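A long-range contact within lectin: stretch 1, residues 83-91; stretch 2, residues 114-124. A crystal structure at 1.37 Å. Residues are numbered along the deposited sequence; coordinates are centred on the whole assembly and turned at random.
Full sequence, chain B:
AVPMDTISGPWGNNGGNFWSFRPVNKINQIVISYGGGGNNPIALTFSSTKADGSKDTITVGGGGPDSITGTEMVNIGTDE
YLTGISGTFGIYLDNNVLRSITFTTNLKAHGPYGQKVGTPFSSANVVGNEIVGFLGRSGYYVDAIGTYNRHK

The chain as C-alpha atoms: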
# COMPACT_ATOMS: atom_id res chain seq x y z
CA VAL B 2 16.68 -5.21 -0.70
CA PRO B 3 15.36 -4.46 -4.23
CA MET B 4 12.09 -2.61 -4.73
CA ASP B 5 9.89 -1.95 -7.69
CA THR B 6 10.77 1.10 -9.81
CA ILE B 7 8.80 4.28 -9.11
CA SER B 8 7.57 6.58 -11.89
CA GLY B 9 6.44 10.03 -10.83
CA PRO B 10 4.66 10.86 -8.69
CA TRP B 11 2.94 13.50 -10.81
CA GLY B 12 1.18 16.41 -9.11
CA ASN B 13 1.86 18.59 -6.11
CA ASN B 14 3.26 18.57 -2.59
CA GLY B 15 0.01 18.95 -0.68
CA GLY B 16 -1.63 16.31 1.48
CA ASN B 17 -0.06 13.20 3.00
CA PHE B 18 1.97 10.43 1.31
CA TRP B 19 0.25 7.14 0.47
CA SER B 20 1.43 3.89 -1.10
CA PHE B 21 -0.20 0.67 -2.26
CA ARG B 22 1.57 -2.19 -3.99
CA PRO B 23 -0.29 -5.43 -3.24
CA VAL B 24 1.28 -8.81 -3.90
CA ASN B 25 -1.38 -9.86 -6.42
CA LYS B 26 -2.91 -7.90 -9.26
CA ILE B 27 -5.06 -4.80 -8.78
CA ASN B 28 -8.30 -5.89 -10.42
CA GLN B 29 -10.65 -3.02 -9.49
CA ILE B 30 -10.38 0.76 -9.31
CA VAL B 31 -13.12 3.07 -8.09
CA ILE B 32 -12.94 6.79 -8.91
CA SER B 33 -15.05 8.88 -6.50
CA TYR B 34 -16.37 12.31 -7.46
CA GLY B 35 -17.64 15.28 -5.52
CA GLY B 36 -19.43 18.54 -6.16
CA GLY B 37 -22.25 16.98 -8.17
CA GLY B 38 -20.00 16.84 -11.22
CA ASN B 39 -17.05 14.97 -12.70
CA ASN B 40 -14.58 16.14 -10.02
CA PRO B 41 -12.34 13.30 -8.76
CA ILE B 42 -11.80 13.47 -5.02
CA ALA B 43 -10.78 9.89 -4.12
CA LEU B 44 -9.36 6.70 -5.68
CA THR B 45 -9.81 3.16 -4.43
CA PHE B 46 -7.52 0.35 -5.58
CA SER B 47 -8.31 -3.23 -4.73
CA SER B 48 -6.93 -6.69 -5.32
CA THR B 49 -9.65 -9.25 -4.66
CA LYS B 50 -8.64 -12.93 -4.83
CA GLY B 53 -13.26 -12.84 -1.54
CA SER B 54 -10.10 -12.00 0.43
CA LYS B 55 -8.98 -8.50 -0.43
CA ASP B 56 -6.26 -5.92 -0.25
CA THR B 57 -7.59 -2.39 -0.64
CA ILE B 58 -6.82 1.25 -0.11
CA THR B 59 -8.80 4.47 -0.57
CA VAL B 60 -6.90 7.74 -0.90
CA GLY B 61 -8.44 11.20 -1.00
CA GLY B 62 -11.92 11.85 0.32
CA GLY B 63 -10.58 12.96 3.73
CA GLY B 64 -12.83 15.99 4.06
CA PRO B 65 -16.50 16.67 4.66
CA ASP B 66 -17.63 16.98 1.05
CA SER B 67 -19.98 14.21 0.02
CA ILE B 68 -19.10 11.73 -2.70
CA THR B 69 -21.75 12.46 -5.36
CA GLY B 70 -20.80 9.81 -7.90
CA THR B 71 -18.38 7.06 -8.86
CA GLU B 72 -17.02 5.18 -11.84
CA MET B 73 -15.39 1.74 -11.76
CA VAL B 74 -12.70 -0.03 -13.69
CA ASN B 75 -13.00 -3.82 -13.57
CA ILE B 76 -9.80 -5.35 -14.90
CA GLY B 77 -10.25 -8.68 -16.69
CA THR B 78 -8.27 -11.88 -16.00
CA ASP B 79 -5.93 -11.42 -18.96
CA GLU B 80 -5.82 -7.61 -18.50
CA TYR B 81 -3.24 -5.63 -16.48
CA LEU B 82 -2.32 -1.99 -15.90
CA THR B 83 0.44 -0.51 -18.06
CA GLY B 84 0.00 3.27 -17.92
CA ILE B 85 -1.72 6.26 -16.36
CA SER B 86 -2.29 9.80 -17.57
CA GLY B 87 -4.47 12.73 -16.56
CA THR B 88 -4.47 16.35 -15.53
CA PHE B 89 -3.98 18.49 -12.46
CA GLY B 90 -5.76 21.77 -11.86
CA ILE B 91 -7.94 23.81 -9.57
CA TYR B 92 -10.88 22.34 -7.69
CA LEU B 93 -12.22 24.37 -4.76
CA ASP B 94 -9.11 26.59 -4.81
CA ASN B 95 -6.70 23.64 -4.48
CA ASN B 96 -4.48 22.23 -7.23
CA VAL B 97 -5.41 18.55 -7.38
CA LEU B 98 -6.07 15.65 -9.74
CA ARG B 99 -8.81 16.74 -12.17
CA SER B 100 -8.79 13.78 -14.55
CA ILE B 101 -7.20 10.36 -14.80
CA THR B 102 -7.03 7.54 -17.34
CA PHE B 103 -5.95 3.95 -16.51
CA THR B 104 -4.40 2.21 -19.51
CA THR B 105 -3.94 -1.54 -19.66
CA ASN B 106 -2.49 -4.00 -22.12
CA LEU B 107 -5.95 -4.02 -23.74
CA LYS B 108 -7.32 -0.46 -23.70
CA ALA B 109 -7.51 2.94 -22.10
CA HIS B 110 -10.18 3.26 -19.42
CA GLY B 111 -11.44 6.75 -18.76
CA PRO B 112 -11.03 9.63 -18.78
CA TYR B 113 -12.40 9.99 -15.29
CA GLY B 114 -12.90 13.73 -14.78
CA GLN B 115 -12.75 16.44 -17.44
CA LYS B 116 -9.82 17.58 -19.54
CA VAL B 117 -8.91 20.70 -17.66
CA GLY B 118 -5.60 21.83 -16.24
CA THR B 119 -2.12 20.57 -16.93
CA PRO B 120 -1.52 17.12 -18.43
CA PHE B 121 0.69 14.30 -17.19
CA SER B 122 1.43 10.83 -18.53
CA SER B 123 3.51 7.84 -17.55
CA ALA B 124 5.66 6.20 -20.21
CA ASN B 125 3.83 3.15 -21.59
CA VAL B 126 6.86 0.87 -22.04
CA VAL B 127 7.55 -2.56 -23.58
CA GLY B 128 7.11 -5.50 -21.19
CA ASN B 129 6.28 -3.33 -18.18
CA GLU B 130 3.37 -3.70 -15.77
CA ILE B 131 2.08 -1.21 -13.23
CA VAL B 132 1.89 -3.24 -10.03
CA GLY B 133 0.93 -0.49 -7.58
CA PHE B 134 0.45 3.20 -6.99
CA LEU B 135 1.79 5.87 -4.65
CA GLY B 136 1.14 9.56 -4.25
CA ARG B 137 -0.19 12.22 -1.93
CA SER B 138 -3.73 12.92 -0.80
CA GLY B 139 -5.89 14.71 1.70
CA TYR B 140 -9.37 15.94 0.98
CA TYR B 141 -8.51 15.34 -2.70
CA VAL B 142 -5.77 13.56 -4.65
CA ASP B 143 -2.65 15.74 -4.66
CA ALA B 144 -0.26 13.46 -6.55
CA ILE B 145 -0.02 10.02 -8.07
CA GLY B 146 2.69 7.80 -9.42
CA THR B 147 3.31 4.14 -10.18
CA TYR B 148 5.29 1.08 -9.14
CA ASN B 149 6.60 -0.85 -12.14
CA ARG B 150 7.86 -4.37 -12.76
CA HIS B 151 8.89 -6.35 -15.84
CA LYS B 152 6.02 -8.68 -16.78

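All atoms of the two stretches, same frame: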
# COMPACT_ATOMS: atom_id res chain seq x y z
N THR B 83 -0.82 -0.85 -17.42
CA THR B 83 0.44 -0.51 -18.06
C THR B 83 0.75 0.97 -18.06
O THR B 83 1.93 1.35 -18.22
CB THR B 83 0.46 -1.00 -19.53
OG1 THR B 83 -0.67 -0.46 -20.22
CG2 THR B 83 0.31 -2.50 -19.60
N GLY B 84 -0.24 1.85 -17.93
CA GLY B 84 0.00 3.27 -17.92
C GLY B 84 -1.07 4.07 -17.21
O GLY B 84 -2.20 3.59 -17.04
N ILE B 85 -0.72 5.28 -16.76
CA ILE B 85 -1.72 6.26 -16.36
C ILE B 85 -1.38 7.61 -16.99
O ILE B 85 -0.24 7.88 -17.37
CB ILE B 85 -1.86 6.42 -14.82
CG1 ILE B 85 -0.57 6.86 -14.16
CG2 ILE B 85 -2.35 5.14 -14.19
CD1 ILE B 85 -0.77 7.26 -12.72
N SER B 86 -2.40 8.44 -17.10
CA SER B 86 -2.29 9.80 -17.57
C SER B 86 -3.43 10.60 -16.97
O SER B 86 -4.37 10.05 -16.42
CB SER B 86 -2.29 9.83 -19.11
OG SER B 86 -3.49 9.29 -19.64
N GLY B 87 -3.39 11.91 -17.09
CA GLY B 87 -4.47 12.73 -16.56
C GLY B 87 -4.12 14.18 -16.55
O GLY B 87 -3.24 14.61 -17.29
N THR B 88 -4.79 14.95 -15.71
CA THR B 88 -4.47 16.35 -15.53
C THR B 88 -4.58 16.74 -14.07
O THR B 88 -5.33 16.14 -13.30
CB THR B 88 -5.43 17.26 -16.35
OG1 THR B 88 -6.78 17.07 -15.88
CG2 THR B 88 -5.48 16.91 -17.86
N PHE B 89 -3.89 17.82 -13.74
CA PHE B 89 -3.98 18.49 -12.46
C PHE B 89 -4.43 19.92 -12.67
O PHE B 89 -4.05 20.57 -13.63
CB PHE B 89 -2.62 18.47 -11.76
CG PHE B 89 -2.32 17.18 -11.09
CD1 PHE B 89 -1.73 16.14 -11.78
CD2 PHE B 89 -2.69 16.96 -9.78
CE1 PHE B 89 -1.48 14.92 -11.16
CE2 PHE B 89 -2.45 15.75 -9.17
CZ PHE B 89 -1.84 14.74 -9.87
N GLY B 90 -5.26 20.41 -11.77
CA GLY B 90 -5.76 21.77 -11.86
C GLY B 90 -6.61 22.14 -10.67
O GLY B 90 -6.70 21.41 -9.71
N ILE B 91 -7.26 23.28 -10.75
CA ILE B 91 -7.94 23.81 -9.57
C ILE B 91 -9.32 23.20 -9.37
O ILE B 91 -10.13 23.18 -10.30
CB ILE B 91 -8.05 25.34 -9.66
CG1 ILE B 91 -6.66 25.98 -9.81
CG2 ILE B 91 -8.80 25.89 -8.44
CD1 ILE B 91 -5.72 25.77 -8.65
N GLY B 114 -13.08 12.29 -14.97
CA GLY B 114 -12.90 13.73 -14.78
C GLY B 114 -12.74 14.42 -16.13
O GLY B 114 -12.53 13.77 -17.16
N GLN B 115 -12.84 15.75 -16.16
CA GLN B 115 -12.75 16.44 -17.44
C GLN B 115 -11.34 16.92 -17.73
O GLN B 115 -10.52 17.09 -16.82
CB GLN B 115 -13.76 17.60 -17.55
CG GLN B 115 -15.06 17.27 -18.36
CD GLN B 115 -14.83 16.55 -19.71
OE1 GLN B 115 -15.57 15.61 -20.05
NE2 GLN B 115 -13.83 16.98 -20.48
N LYS B 116 -11.08 17.09 -19.03
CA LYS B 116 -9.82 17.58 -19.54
C LYS B 116 -9.70 19.06 -19.26
O LYS B 116 -10.03 19.91 -20.08
CB LYS B 116 -9.73 17.33 -21.05
CG LYS B 116 -8.35 17.59 -21.63
CD LYS B 116 -8.43 17.96 -23.11
CE LYS B 116 -7.12 17.66 -23.83
NZ LYS B 116 -7.12 18.17 -25.24
N VAL B 117 -9.26 19.35 -18.05
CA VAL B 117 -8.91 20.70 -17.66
C VAL B 117 -7.62 20.64 -16.86
O VAL B 117 -7.34 19.67 -16.15
CB VAL B 117 -10.03 21.39 -16.86
CG1 VAL B 117 -11.31 21.48 -17.69
CG2 VAL B 117 -10.29 20.68 -15.51
N GLY B 118 -6.82 21.69 -17.00
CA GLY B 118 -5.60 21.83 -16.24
C GLY B 118 -4.46 21.26 -17.04
O GLY B 118 -4.54 21.09 -18.26
N THR B 119 -3.39 20.94 -16.32
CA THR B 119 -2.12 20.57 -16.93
C THR B 119 -1.99 19.06 -17.04
O THR B 119 -2.15 18.36 -16.04
CB THR B 119 -0.99 21.13 -16.08
OG1 THR B 119 -1.09 22.57 -16.05
CG2 THR B 119 0.35 20.87 -16.70
N PRO B 120 -1.65 18.56 -18.23
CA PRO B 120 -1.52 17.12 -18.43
C PRO B 120 -0.28 16.46 -17.85
O PRO B 120 0.78 17.07 -17.72
CB PRO B 120 -1.47 17.00 -19.95
CG PRO B 120 -0.86 18.26 -20.40
CD PRO B 120 -1.39 19.31 -19.47
N PHE B 121 -0.42 15.18 -17.51
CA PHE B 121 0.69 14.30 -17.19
C PHE B 121 0.43 12.93 -17.84
O PHE B 121 -0.71 12.55 -18.10
CB PHE B 121 0.90 14.12 -15.67
CG PHE B 121 -0.15 13.26 -14.99
CD1 PHE B 121 -1.34 13.82 -14.58
CD2 PHE B 121 0.05 11.90 -14.78
CE1 PHE B 121 -2.31 13.05 -13.99
CE2 PHE B 121 -0.93 11.13 -14.19
CZ PHE B 121 -2.11 11.70 -13.79
N SER B 122 1.51 12.21 -18.07
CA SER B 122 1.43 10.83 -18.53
C SER B 122 2.65 10.03 -18.08
O SER B 122 3.78 10.53 -18.06
CB SER B 122 1.31 10.78 -20.04
OG SER B 122 1.14 9.44 -20.49
N SER B 123 2.42 8.78 -17.72
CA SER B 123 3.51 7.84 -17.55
C SER B 123 4.02 7.45 -18.93
O SER B 123 3.40 7.76 -19.93
CB SER B 123 3.03 6.61 -16.78
OG SER B 123 2.13 5.84 -17.55
N ALA B 124 5.16 6.77 -18.97
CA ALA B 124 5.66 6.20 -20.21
C ALA B 124 5.14 4.77 -20.30
O ALA B 124 5.46 3.92 -19.47
CB ALA B 124 7.18 6.24 -20.24
O HOH W 1 3.45 3.45 -17.70

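Strand 83-91 and the short strand 119-122 run antiparallel, and their backbones are zipped at Gly-87/Phe-121 and Phe-89/Thr-119. Each pair makes two hydrogen bonds: Gly-87 N to Phe-121 O and Phe-121 N to Gly-87 O, both 2.9 Å, then Phe-89 N to Thr-119 O at 2.9 Å and Thr-119 N to Phe-89 O at 2.8 Å.

Beyond the strand end, Ser-123 keeps the pattern with a substitution. Its N donates to Ile-85 O (2.8 Å), while its side chain, at chi1 69° (p), puts OG where Ile-85 N can donate to it (3.0 Å). The same OG donates to a water (2.7 Å) that in turn donates to Thr-83 O and Ala-124 O.

Phe-121 packs by folding back. With chi1 at 73° (p), its ring lies across the neighbouring strand, one face covered by Gly-87 N and Ser-86 C. Gly-87 leaves the space: a CB there would sit 2.9 Å from Phe-121 CE1, a clash. Ile-85 CD1 meets the ring edge, 4.1 Å from Phe-121 CE2, and Phe-89, at chi1 -80° (m), brings its CE1 within 3.5 Å of Phe-121 CE1, the planes oblique at 47°.

On the other face, Thr-88 (p) directs OG1 to Val-117 O, donating at 2.7 Å and tying down the loop before the strand. Gly-118's positive phi suits glycine, and a CB would strike Phe-89 O.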